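Local structure of kappa-carrageenase (Zobellia galactanivorans, 5OCR) at residues E30-P36 and I63-A68; K105-I111 and D270-Y276. The protein probably hydrolyses kappa-carrageenan, a sulfated red-algal polysaccharide, through the glycoside hydrolase family 16 domain that makes up this piece of a longer secreted enzyme. All blocks are in the same frame, centred on the assembly; numbering follows the deposited sequence.

Contact 1 (E30-P36 and I63-A68); sequences EFNKNDP and ISNGIA. With MG (magnesium ion), chain F.
Glu-30 and Gly-66 meet through a magnesium ion: Glu-30 O and Gly-66 O each bind it at 2.2 Å, and the metal holds these two carbonyl oxygens side by side. Asp-278, from strand 273-285, completes the protein part of the site, while the Glu-30 carboxylate turns to a salt bridge with Arg-281. The CB of Phe-31 points toward the hairpin, and the ring follows with CG beside the backbone N (chi1 -61°). Ala-68 CB sits over the centre of one ring face, 3.9 Å from the Phe-31 ring centroid and 11° off the ring normal, a CH-pi contact. The side chain of Ile-63 crosses that of Phe-31 at about a right angle, its CD1 lying 3.8 Å from Phe-31 CD1. Reducing Phe-31 to an alanine would probably leave a gap beside Ile-63 CD1 and Ala-68 CB, the latter without its aromatic face. The Phe-31 carbonyl also receives a CA-H...O contact from Gly-66, whose backbone angles would jam a CB against the preceding carbonyl. Asn-32 OD1 lies 2.4 Å from the oxygen of a metal-bound water, too short for a hydrogen bond to be certain. The Lys-33 carbonyl oxygen rests against Ile-63 CG2 at 3.4 Å. At Asn-34 a water donates to the backbone O and accepts from Ile-63 N, each at 2.8 Å, bridging loop and strand. Pro-36 finishes the contact alongside Ile-63, its CG 4.1 Å from Ile-63 CD1. On the hairpin side, a type I' turn from Ser-64 to Ile-67, with reciprocal backbone bonds between these two residues, presents Gly-66 to the metal. The whole is a tight beta-hairpin whose turn shares a magnesium site with a loop, at the margin of the family 16 jelly roll.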
loop_
_atom_site.group_PDB
_atom_site.type_symbol
_atom_site.label_atom_id
_atom_site.label_comp_id
_atom_site.label_asym_id
_atom_site.label_seq_id
_atom_site.Cartn_x
_atom_site.Cartn_y
_atom_site.Cartn_z
ATOM N N GLU A 30 -17.925 -1.158 -0.112
ATOM C CA GLU A 30 -18.234 -0.461 -1.428
ATOM C C GLU A 30 -18.286 1.052 -1.245
ATOM O O GLU A 30 -18.485 1.794 -2.229
ATOM C CB GLU A 30 -19.592 -0.905 -1.952
ATOM C CG GLU A 30 -19.703 -2.407 -2.144
ATOM C CD GLU A 30 -18.788 -2.974 -3.220
ATOM O OE1 GLU A 30 -18.730 -2.348 -4.329
ATOM O OE2 GLU A 30 -18.201 -4.118 -3.035
ATOM N N PHE A 31 -18.082 1.499 -0.003
ATOM C CA PHE A 31 -18.014 2.969 0.267
ATOM C C PHE A 31 -19.249 3.727 -0.178
ATOM O O PHE A 31 -19.169 4.906 -0.547
ATOM C CB PHE A 31 -16.761 3.588 -0.335
ATOM C CG PHE A 31 -15.479 2.991 0.258
ATOM C CD1 PHE A 31 -15.251 3.015 1.639
ATOM C CD2 PHE A 31 -14.580 2.297 -0.582
ATOM C CE1 PHE A 31 -14.098 2.435 2.167
ATOM C CE2 PHE A 31 -13.434 1.669 -0.018
ATOM C CZ PHE A 31 -13.220 1.728 1.344
ATOM N N ASN A 32 -20.375 3.040 -0.082
ATOM C CA ASN A 32 -21.662 3.684 -0.426
ATOM C C ASN A 32 -22.150 4.571 0.700
ATOM O O ASN A 32 -22.973 5.422 0.432
ATOM C CB ASN A 32 -22.624 2.569 -0.703
ATOM C CG ASN A 32 -22.462 2.085 -2.128
ATOM O OD1 ASN A 32 -21.981 2.858 -3.025
ATOM N ND2 ASN A 32 -22.840 0.890 -2.375
ATOM N N LYS A 33 -21.579 4.439 1.909
ATOM C CA LYS A 33 -21.949 5.304 3.033
ATOM C C LYS A 33 -20.998 6.463 3.202
ATOM O O LYS A 33 -19.786 6.262 3.240
ATOM C CB LYS A 33 -21.966 4.598 4.349
ATOM C CG LYS A 33 -22.565 3.223 4.351
ATOM C CD LYS A 33 -23.946 3.241 3.744
ATOM C CE LYS A 33 -24.964 3.307 4.866
ATOM N NZ LYS A 33 -25.672 2.003 4.856
ATOM N N ASN A 34 -21.531 7.668 3.347
ATOM C CA ASN A 34 -20.607 8.744 3.582
ATOM C C ASN A 34 -19.922 8.705 4.961
ATOM O O ASN A 34 -18.772 9.180 5.043
ATOM C CB ASN A 34 -21.227 10.105 3.325
ATOM C CG ASN A 34 -21.775 10.229 1.928
ATOM O OD1 ASN A 34 -21.088 9.968 0.918
ATOM N ND2 ASN A 34 -23.031 10.667 1.859
ATOM N N ASP A 35 -20.547 8.121 5.977
ATOM C CA ASP A 35 -19.941 7.989 7.319
ATOM C C ASP A 35 -18.932 6.814 7.198
ATOM O O ASP A 35 -19.351 5.730 7.062
ATOM C CB ASP A 35 -21.000 7.561 8.375
ATOM C CG ASP A 35 -22.023 8.673 8.706
ATOM O OD1 ASP A 35 -21.737 9.843 8.374
ATOM O OD2 ASP A 35 -23.112 8.340 9.294
ATOM N N PRO A 36 -17.623 7.077 7.214
ATOM C CA PRO A 36 -16.639 5.943 7.259
ATOM C C PRO A 36 -16.954 4.987 8.342
ATOM O O PRO A 36 -17.303 5.431 9.461
ATOM C CB PRO A 36 -15.313 6.665 7.546
ATOM C CG PRO A 36 -15.568 8.103 7.056
ATOM C CD PRO A 36 -16.968 8.369 7.444
ATOM N N ILE A 63 -15.758 10.313 2.300
ATOM C CA ILE A 63 -16.338 9.411 1.281
ATOM C C ILE A 63 -17.537 10.145 0.704
ATOM O O ILE A 63 -18.316 10.773 1.466
ATOM C CB ILE A 63 -16.820 8.158 1.952
ATOM C CG1 ILE A 63 -15.619 7.408 2.649
ATOM C CG2 ILE A 63 -17.517 7.288 0.923
ATOM C CD1 ILE A 63 -16.086 6.236 3.474
ATOM N N SER A 64 -17.652 10.122 -0.606
ATOM C CA SER A 64 -18.757 10.817 -1.296
ATOM C C SER A 64 -19.242 10.029 -2.532
ATOM O O SER A 64 -18.422 9.602 -3.351
ATOM C CB SER A 64 -18.151 12.152 -1.694
ATOM O OG SER A 64 -19.064 12.935 -2.424
ATOM N N ASN A 65 -20.554 9.889 -2.708
ATOM C CA ASN A 65 -21.118 9.298 -3.885
ATOM C C ASN A 65 -20.397 7.981 -4.323
ATOM O O ASN A 65 -20.168 7.718 -5.527
ATOM C CB ASN A 65 -21.202 10.346 -5.018
ATOM C CG ASN A 65 -21.868 11.679 -4.577
ATOM O OD1 ASN A 65 -22.487 11.787 -3.514
ATOM N ND2 ASN A 65 -21.710 12.692 -5.394
ATOM N N GLY A 66 -20.109 7.117 -3.353
ATOM C CA GLY A 66 -19.657 5.775 -3.635
ATOM C C GLY A 66 -18.158 5.697 -3.673
ATOM O O GLY A 66 -17.648 4.584 -3.895
ATOM N N ILE A 67 -17.463 6.817 -3.409
ATOM C CA ILE A 67 -15.958 6.823 -3.616
ATOM C C ILE A 67 -15.242 7.377 -2.383
ATOM O O ILE A 67 -15.577 8.449 -1.878
ATOM C CB ILE A 67 -15.609 7.746 -4.820
ATOM C CG1 ILE A 67 -16.342 7.258 -6.115
ATOM C CG2 ILE A 67 -14.044 7.850 -5.096
ATOM C CD1 ILE A 67 -15.829 5.977 -6.780
ATOM N N ALA A 68 -14.295 6.599 -1.853
ATOM C CA ALA A 68 -13.502 7.102 -0.729
ATOM C C ALA A 68 -12.381 7.885 -1.266
ATOM O O ALA A 68 -11.743 7.456 -2.226
ATOM C CB ALA A 68 -12.961 5.940 0.057
HETATM MG MG MG F . -18.061 2.455 -4.331
HETATM O O HOH W 1 -20.408 2.535 -4.856
HETATM O O HOH W 2 -17.121 11.361 4.541
#

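Contact 2 (K105-I111 and D270-Y276); sequences KIQGADI and DIPTSMY
Strands 105-107 and 273-276 run antiparallel, 158° between their directions, and Gln-107 and Tyr-276 form a hydrogen-bonded pair: Gln-107 N to Tyr-276 O is 2.8 Å, and Tyr-276 N returns to Gln-107 O at 3.0 Å. The Tyr-276 ring lies on the same sheet face as Gln-107 and turns an edge to the carbonyl oxygens of Gln-107 and Gly-108. Ile-106 CG2 meets Met-275 CE at 4.1 Å, beside Leu-237 and Leu-239 of strand 233-241. Beyond the bridge the chains stay close, Ala-109 CA making a CA-H...O contact with Ser-274 O, and a water accepts from Asp-110 N and donates to Ser-274 O. With chi1 at -170°, Thr-273 swings OG1 away from its amide nitrogen and donates to Asp-110 OD1 over 2.7 Å, reaching the anti side of the carboxylate 30° out of its plane. Ile-111 lays CG1 on Asp-270 CB at 3.7 Å and brings CD1 to Ile-271 CD1 at 3.6 Å, while its CG2 packs on Thr-273 CG2. A further water donates to both Ile-111 O and Asp-270 OD2. Regular strand pairing thus gives way to a threonine-carboxylate bond, water bridges and isoleucine packing where direct backbone bonding has lapsed.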
loop_
_atom_site.group_PDB
_atom_site.type_symbol
_atom_site.label_atom_id
_atom_site.label_comp_id
_atom_site.label_asym_id
_atom_site.label_seq_id
_atom_site.Cartn_x
_atom_site.Cartn_y
_atom_site.Cartn_z
ATOM N N LYS A 105 -10.430 -1.206 -6.257
ATOM C CA LYS A 105 -10.528 -0.360 -7.485
ATOM C C LYS A 105 -10.111 1.069 -7.125
ATOM O O LYS A 105 -10.718 1.749 -6.236
ATOM C CB LYS A 105 -11.969 -0.478 -8.083
ATOM C CG LYS A 105 -12.261 0.507 -9.283
ATOM C CD LYS A 105 -13.690 0.165 -9.716
ATOM C CE LYS A 105 -14.188 1.177 -10.695
ATOM N NZ LYS A 105 -15.622 0.779 -10.813
ATOM N N ILE A 106 -9.010 1.486 -7.730
ATOM C CA ILE A 106 -8.286 2.684 -7.257
ATOM C C ILE A 106 -7.928 3.624 -8.385
ATOM O O ILE A 106 -7.489 3.164 -9.503
ATOM C CB ILE A 106 -6.953 2.229 -6.546
ATOM C CG1 ILE A 106 -7.229 1.399 -5.253
ATOM C CG2 ILE A 106 -6.023 3.503 -6.276
ATOM C CD1 ILE A 106 -5.970 0.628 -4.796
ATOM N N GLN A 107 -8.090 4.933 -8.128
ATOM C CA GLN A 107 -7.474 5.877 -9.046
ATOM C C GLN A 107 -6.398 6.654 -8.292
ATOM O O GLN A 107 -6.573 6.998 -7.117
ATOM C CB GLN A 107 -8.579 6.884 -9.462
ATOM C CG GLN A 107 -8.033 8.096 -10.266
ATOM C CD GLN A 107 -9.144 8.920 -10.924
ATOM O OE1 GLN A 107 -10.180 8.387 -11.429
ATOM N NE2 GLN A 107 -8.998 10.233 -10.840
ATOM N N GLY A 108 -5.304 6.921 -8.983
ATOM C CA GLY A 108 -4.144 7.585 -8.354
ATOM C C GLY A 108 -4.354 9.079 -8.193
ATOM O O GLY A 108 -5.453 9.602 -8.259
ATOM N N ALA A 109 -3.258 9.749 -7.883
ATOM C CA ALA A 109 -3.288 11.170 -7.460
ATOM C C ALA A 109 -2.799 12.131 -8.534
ATOM O O ALA A 109 -1.770 11.910 -9.234
ATOM C CB ALA A 109 -2.402 11.330 -6.198
ATOM N N ASP A 110 -3.487 13.257 -8.621
ATOM C CA ASP A 110 -3.124 14.250 -9.639
ATOM C C ASP A 110 -1.777 14.968 -9.530
ATOM O O ASP A 110 -1.291 15.587 -10.498
ATOM C CB ASP A 110 -4.254 15.211 -9.842
ATOM C CG ASP A 110 -4.504 16.096 -8.681
ATOM O OD1 ASP A 110 -3.732 16.169 -7.631
ATOM O OD2 ASP A 110 -5.566 16.759 -8.843
ATOM N N ILE A 111 -1.132 14.882 -8.370
ATOM C CA ILE A 111 0.201 15.417 -8.266
ATOM C C ILE A 111 1.240 14.788 -9.239
ATOM O O ILE A 111 2.217 15.412 -9.595
ATOM C CB ILE A 111 0.682 15.356 -6.808
ATOM C CG1 ILE A 111 1.936 16.258 -6.619
ATOM C CG2 ILE A 111 1.010 13.930 -6.407
ATOM C CD1 ILE A 111 2.205 16.565 -5.116
ATOM N N ASP A 270 0.761 21.773 -5.571
ATOM C CA ASP A 270 -0.044 20.577 -5.931
ATOM C C ASP A 270 -0.551 19.752 -4.746
ATOM O O ASP A 270 -1.125 18.678 -4.920
ATOM C CB ASP A 270 0.729 19.702 -6.915
ATOM C CG ASP A 270 1.033 20.445 -8.191
ATOM O OD1 ASP A 270 0.107 21.145 -8.660
ATOM O OD2 ASP A 270 2.180 20.366 -8.699
ATOM N N ILE A 271 -0.364 20.281 -3.552
ATOM C CA ILE A 271 -0.862 19.716 -2.305
ATOM C C ILE A 271 -1.989 20.639 -1.822
ATOM O O ILE A 271 -1.760 21.843 -1.792
ATOM C CB ILE A 271 0.305 19.586 -1.264
ATOM C CG1 ILE A 271 1.445 18.622 -1.769
ATOM C CG2 ILE A 271 -0.276 19.188 0.085
ATOM C CD1 ILE A 271 0.971 17.144 -1.782
ATOM N N PRO A 272 -3.160 20.106 -1.364
ATOM C CA PRO A 272 -3.420 18.674 -1.086
ATOM C C PRO A 272 -3.600 17.873 -2.382
ATOM O O PRO A 272 -3.968 18.459 -3.456
ATOM C CB PRO A 272 -4.710 18.704 -0.265
ATOM C CG PRO A 272 -5.402 20.020 -0.691
ATOM C CD PRO A 272 -4.244 20.969 -0.830
ATOM N N THR A 273 -3.359 16.558 -2.297
ATOM C CA THR A 273 -3.647 15.729 -3.457
ATOM C C THR A 273 -4.275 14.450 -2.909
ATOM O O THR A 273 -4.073 14.123 -1.691
ATOM C CB THR A 273 -2.343 15.449 -4.243
ATOM O OG1 THR A 273 -2.715 14.830 -5.499
ATOM C CG2 THR A 273 -1.344 14.486 -3.506
ATOM N N SER A 274 -5.067 13.742 -3.746
ATOM C CA SER A 274 -5.870 12.660 -3.216
ATOM C C SER A 274 -5.786 11.449 -4.115
ATOM O O SER A 274 -5.629 11.599 -5.319
ATOM C CB SER A 274 -7.319 13.083 -3.191
ATOM O OG SER A 274 -7.517 14.194 -2.303
ATOM N N MET A 275 -5.797 10.253 -3.487
ATOM C CA MET A 275 -6.199 8.996 -4.187
ATOM C C MET A 275 -7.670 8.702 -3.942
ATOM O O MET A 275 -8.246 9.172 -2.963
ATOM C CB MET A 275 -5.337 7.752 -3.776
ATOM C CG MET A 275 -5.510 7.439 -2.276
ATOM S SD MET A 275 -4.450 6.085 -1.746
ATOM C CE MET A 275 -5.262 4.670 -2.465
ATOM N N TYR A 276 -8.259 7.864 -4.789
ATOM C CA TYR A 276 -9.695 7.546 -4.674
ATOM C C TYR A 276 -9.886 6.047 -4.754
ATOM O O TYR A 276 -9.232 5.336 -5.594
ATOM C CB TYR A 276 -10.451 8.176 -5.888
ATOM C CG TYR A 276 -10.304 9.660 -5.855
ATOM C CD1 TYR A 276 -11.225 10.427 -5.116
ATOM C CD2 TYR A 276 -9.263 10.309 -6.541
ATOM C CE1 TYR A 276 -11.074 11.846 -5.070
ATOM C CE2 TYR A 276 -9.105 11.722 -6.474
ATOM C CZ TYR A 276 -10.022 12.443 -5.736
ATOM O OH TYR A 276 -9.904 13.803 -5.726
HETATM O O HOH W 3 -5.883 13.519 -7.055
HETATM O O HOH W 4 3.320 18.035 -9.578
#

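How the contacts relate
From the N terminus, the chain leaves strand 21-23 and enters the loop carrying 30-36; contact 1 closes when the hairpin 63-68 comes back onto it. Contact 2 opens only later, at 105-111, and closes a far longer excursion when 270-276 returns to strand 100-107. The two are therefore in series, neither nested nor crossed. Their centres lie 16 Å apart, yet they touch directly: Ile-67 CG2 packs 3.7 Å from Tyr-276 CB. Strand 273-285 joins them, pairing with strand 67-74 as well as strand 100-107 and supplying Asp-278, which binds the magnesium of contact 1 and forms a salt bridge with Lys-105 of contact 2.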